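Local structure of uncharacterized protein (Bacteroides fragilis, 3NNG) at residues 55-59 with 145-149. The protein is of unknown function but carries a calcium-binding F5/8 type C (discoidin-like) domain, a beta-sandwich of a kind that often binds carbohydrate. The protein carries 1 engineered substitution. Residues are numbered along the deposited sequence; the frame is centred on the assembly and turned at random.
Sequences GVANA and PDNYT
Gly55 presses its bare CA against the turn at 145-147, and the lack of a side chain lets CA come within 3.3 Å of Asp146 O in a CA-H...O contact. Its N donates to Asn147 O (2.7 Å), nearly straight at hydrogen (167°), although the donor stands well above the carbonyl plane. Gly55 is also the N-cap residue of helix 56-59, whose first turn has amides without partners inside the helix. Val56 N donates to a water that sits between it and Pro145 O, while the branched side chain, with CG2 between the backbone N and carbonyl carbon, turns this methyl onto the Asp146 CB methylene (3.4 Å). Ala57 N, a second such amide, donates to Asp146 O at 2.8 Å, in the carbonyl plane and on a lone pair, and its small CB lies over the face of the Asp146 carboxylate, 3.5 Å from CG. Asn58, its CG anti to the carbonyl carbon (chi1 -59°), brings ND2 over one face of the Tyr148 ring, 3.4 Å from CZ. The amide stands edge-on, its NH2 end toward the electron-rich face, and Trp54 also meets this ring. The N-terminus of the short helix following strand 51-54 thus docks on the turn between strands 124-144 and 148-159, a helix-to-turn junction at the edge of the discoidin-type beta-sandwich.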
ATOM      1  N   GLY A  55       5.674   4.807  12.676  1.00 17.39           N
ATOM      2  CA  GLY A  55       5.339   3.395  12.788  1.00 18.52           C
ATOM      3  C   GLY A  55       4.373   3.153  13.935  1.00 20.37           C
ATOM      4  O   GLY A  55       4.037   4.085  14.650  1.00 18.94           O
ATOM      5  N   VAL A  56       3.912   1.917  14.112  1.00 22.91           N
ATOM      6  CA  VAL A  56       2.936   1.620  15.163  1.00 26.05           C
ATOM      7  C   VAL A  56       3.457   1.868  16.573  1.00 24.68           C
ATOM      8  O   VAL A  56       2.669   2.123  17.479  1.00 24.10           O
ATOM      9  CB  VAL A  56       2.425   0.174  15.110  1.00 31.84           C
ATOM     10  CG1 VAL A  56       1.656  -0.086  13.820  1.00 27.06           C
ATOM     11  CG2 VAL A  56       3.590  -0.812  15.244  1.00 32.12           C
ATOM     12  N   ALA A  57       4.767   1.762  16.772  1.00 25.79           N
ATOM     13  CA  ALA A  57       5.315   1.814  18.126  1.00 27.53           C
ATOM     14  C   ALA A  57       5.224   3.214  18.700  1.00 33.71           C
ATOM     15  O   ALA A  57       4.991   3.395  19.896  1.00 26.50           O
ATOM     16  CB  ALA A  57       6.760   1.355  18.133  1.00 30.15           C
ATOM     17  N   ASN A  58       5.416   4.198  17.828  1.00 35.88           N
ATOM     18  CA  ASN A  58       5.349   5.593  18.207  1.00 49.25           C
ATOM     19  C   ASN A  58       3.893   6.047  18.266  1.00 52.16           C
ATOM     20  O   ASN A  58       3.339   6.296  19.344  1.00 55.97           O
ATOM     21  CB  ASN A  58       6.140   6.442  17.201  1.00 55.34           C
ATOM     22  CG  ASN A  58       7.617   6.036  17.113  1.00 59.36           C
ATOM     23  OD1 ASN A  58       8.039   5.047  17.710  1.00 64.47           O
ATOM     24  ND2 ASN A  58       8.403   6.803  16.367  1.00 57.01           N
ATOM     25  N   ALA A  59       3.264   6.101  17.096  1.00 34.23           N
ATOM     26  CA  ALA A  59       1.954   6.720  16.946  1.00 31.37           C
ATOM     27  C   ALA A  59       0.782   5.813  17.308  1.00 30.79           C
ATOM     28  O   ALA A  59      -0.362   6.249  17.288  1.00 30.00           O
ATOM     29  CB  ALA A  59       1.792   7.253  15.517  1.00 32.18           C
ATOM     30  N   PRO A 145       8.869  -1.827   9.719  1.00 15.81           N
ATOM     31  CA  PRO A 145       9.386  -1.417  11.031  1.00 20.07           C
ATOM     32  C   PRO A 145       8.343  -0.640  11.826  1.00 21.02           C
ATOM     33  O   PRO A 145       7.440  -0.064  11.222  1.00 24.13           O
ATOM     34  CB  PRO A 145      10.586  -0.524  10.682  1.00 25.96           C
ATOM     35  CG  PRO A 145      10.381  -0.107   9.287  1.00 24.33           C
ATOM     36  CD  PRO A 145       9.629  -1.224   8.612  1.00 19.96           C
ATOM     37  N   ASP A 146       8.454  -0.636  13.157  1.00 18.17           N
ATOM     38  CA  ASP A 146       7.446   0.018  13.997  1.00 20.24           C
ATOM     39  C   ASP A 146       7.818   1.421  14.477  1.00 22.07           C
ATOM     40  O   ASP A 146       7.066   2.048  15.227  1.00 25.18           O
ATOM     41  CB  ASP A 146       7.009  -0.875  15.173  1.00 19.77           C
ATOM     42  CG  ASP A 146       8.125  -1.155  16.171  1.00 26.36           C
ATOM     43  OD1 ASP A 146       9.178  -0.475  16.155  1.00 22.28           O
ATOM     44  OD2 ASP A 146       7.933  -2.080  16.985  1.00 32.91           O
ATOM     45  N   ASN A 147       8.968   1.920  14.042  1.00 19.25           N
ATOM     46  CA  ASN A 147       9.341   3.280  14.407  1.00 18.95           C
ATOM     47  C   ASN A 147       8.921   4.295  13.340  1.00 20.73           C
ATOM     48  O   ASN A 147       8.207   5.257  13.636  1.00 19.37           O
ATOM     49  CB  ASN A 147      10.830   3.404  14.775  1.00 17.77           C
ATOM     50  CG  ASN A 147      11.763   2.845  13.704  1.00 30.75           C
ATOM     51  OD1 ASN A 147      11.335   2.163  12.765  1.00 20.78           O
ATOM     52  ND2 ASN A 147      13.053   3.138  13.843  1.00 32.41           N
ATOM     53  N   TYR A 148       9.372   4.073  12.111  1.00 20.13           N
ATOM     54  CA  TYR A 148       8.988   4.906  10.976  1.00 22.30           C
ATOM     55  C   TYR A 148       8.980   4.026   9.743  1.00 21.90           C
ATOM     56  O   TYR A 148       9.796   3.120   9.632  1.00 23.77           O
ATOM     57  CB  TYR A 148       9.973   6.060  10.783  1.00 19.88           C
ATOM     58  CG  TYR A 148      10.117   6.959  12.001  1.00 21.18           C
ATOM     59  CD1 TYR A 148      11.050   6.673  12.990  1.00 24.92           C
ATOM     60  CD2 TYR A 148       9.326   8.093  12.153  1.00 14.78           C
ATOM     61  CE1 TYR A 148      11.197   7.487  14.097  1.00 29.08           C
ATOM     62  CE2 TYR A 148       9.456   8.916  13.267  1.00 22.23           C
ATOM     63  CZ  TYR A 148      10.395   8.605  14.236  1.00 34.69           C
ATOM     64  OH  TYR A 148      10.538   9.402  15.346  1.00 42.68           O
ATOM     65  N   THR A 149       8.058   4.279   8.819  1.00 20.10           N
ATOM     66  CA  THR A 149       8.077   3.578   7.543  1.00 15.75           C
ATOM     67  C   THR A 149       7.203   4.309   6.514  1.00 20.05           C
ATOM     68  O   THR A 149       6.649   5.382   6.792  1.00 16.47           O
ATOM     69  CB  THR A 149       7.656   2.070   7.716  1.00 21.85           C
ATOM     70  OG1 THR A 149       7.952   1.325   6.526  1.00 19.48           O
ATOM     71  CG2 THR A 149       6.165   1.932   8.042  1.00 16.68           C
TER
HETATM   72  O   HOH W   1       4.442   0.321  11.931  1.00 20.71           O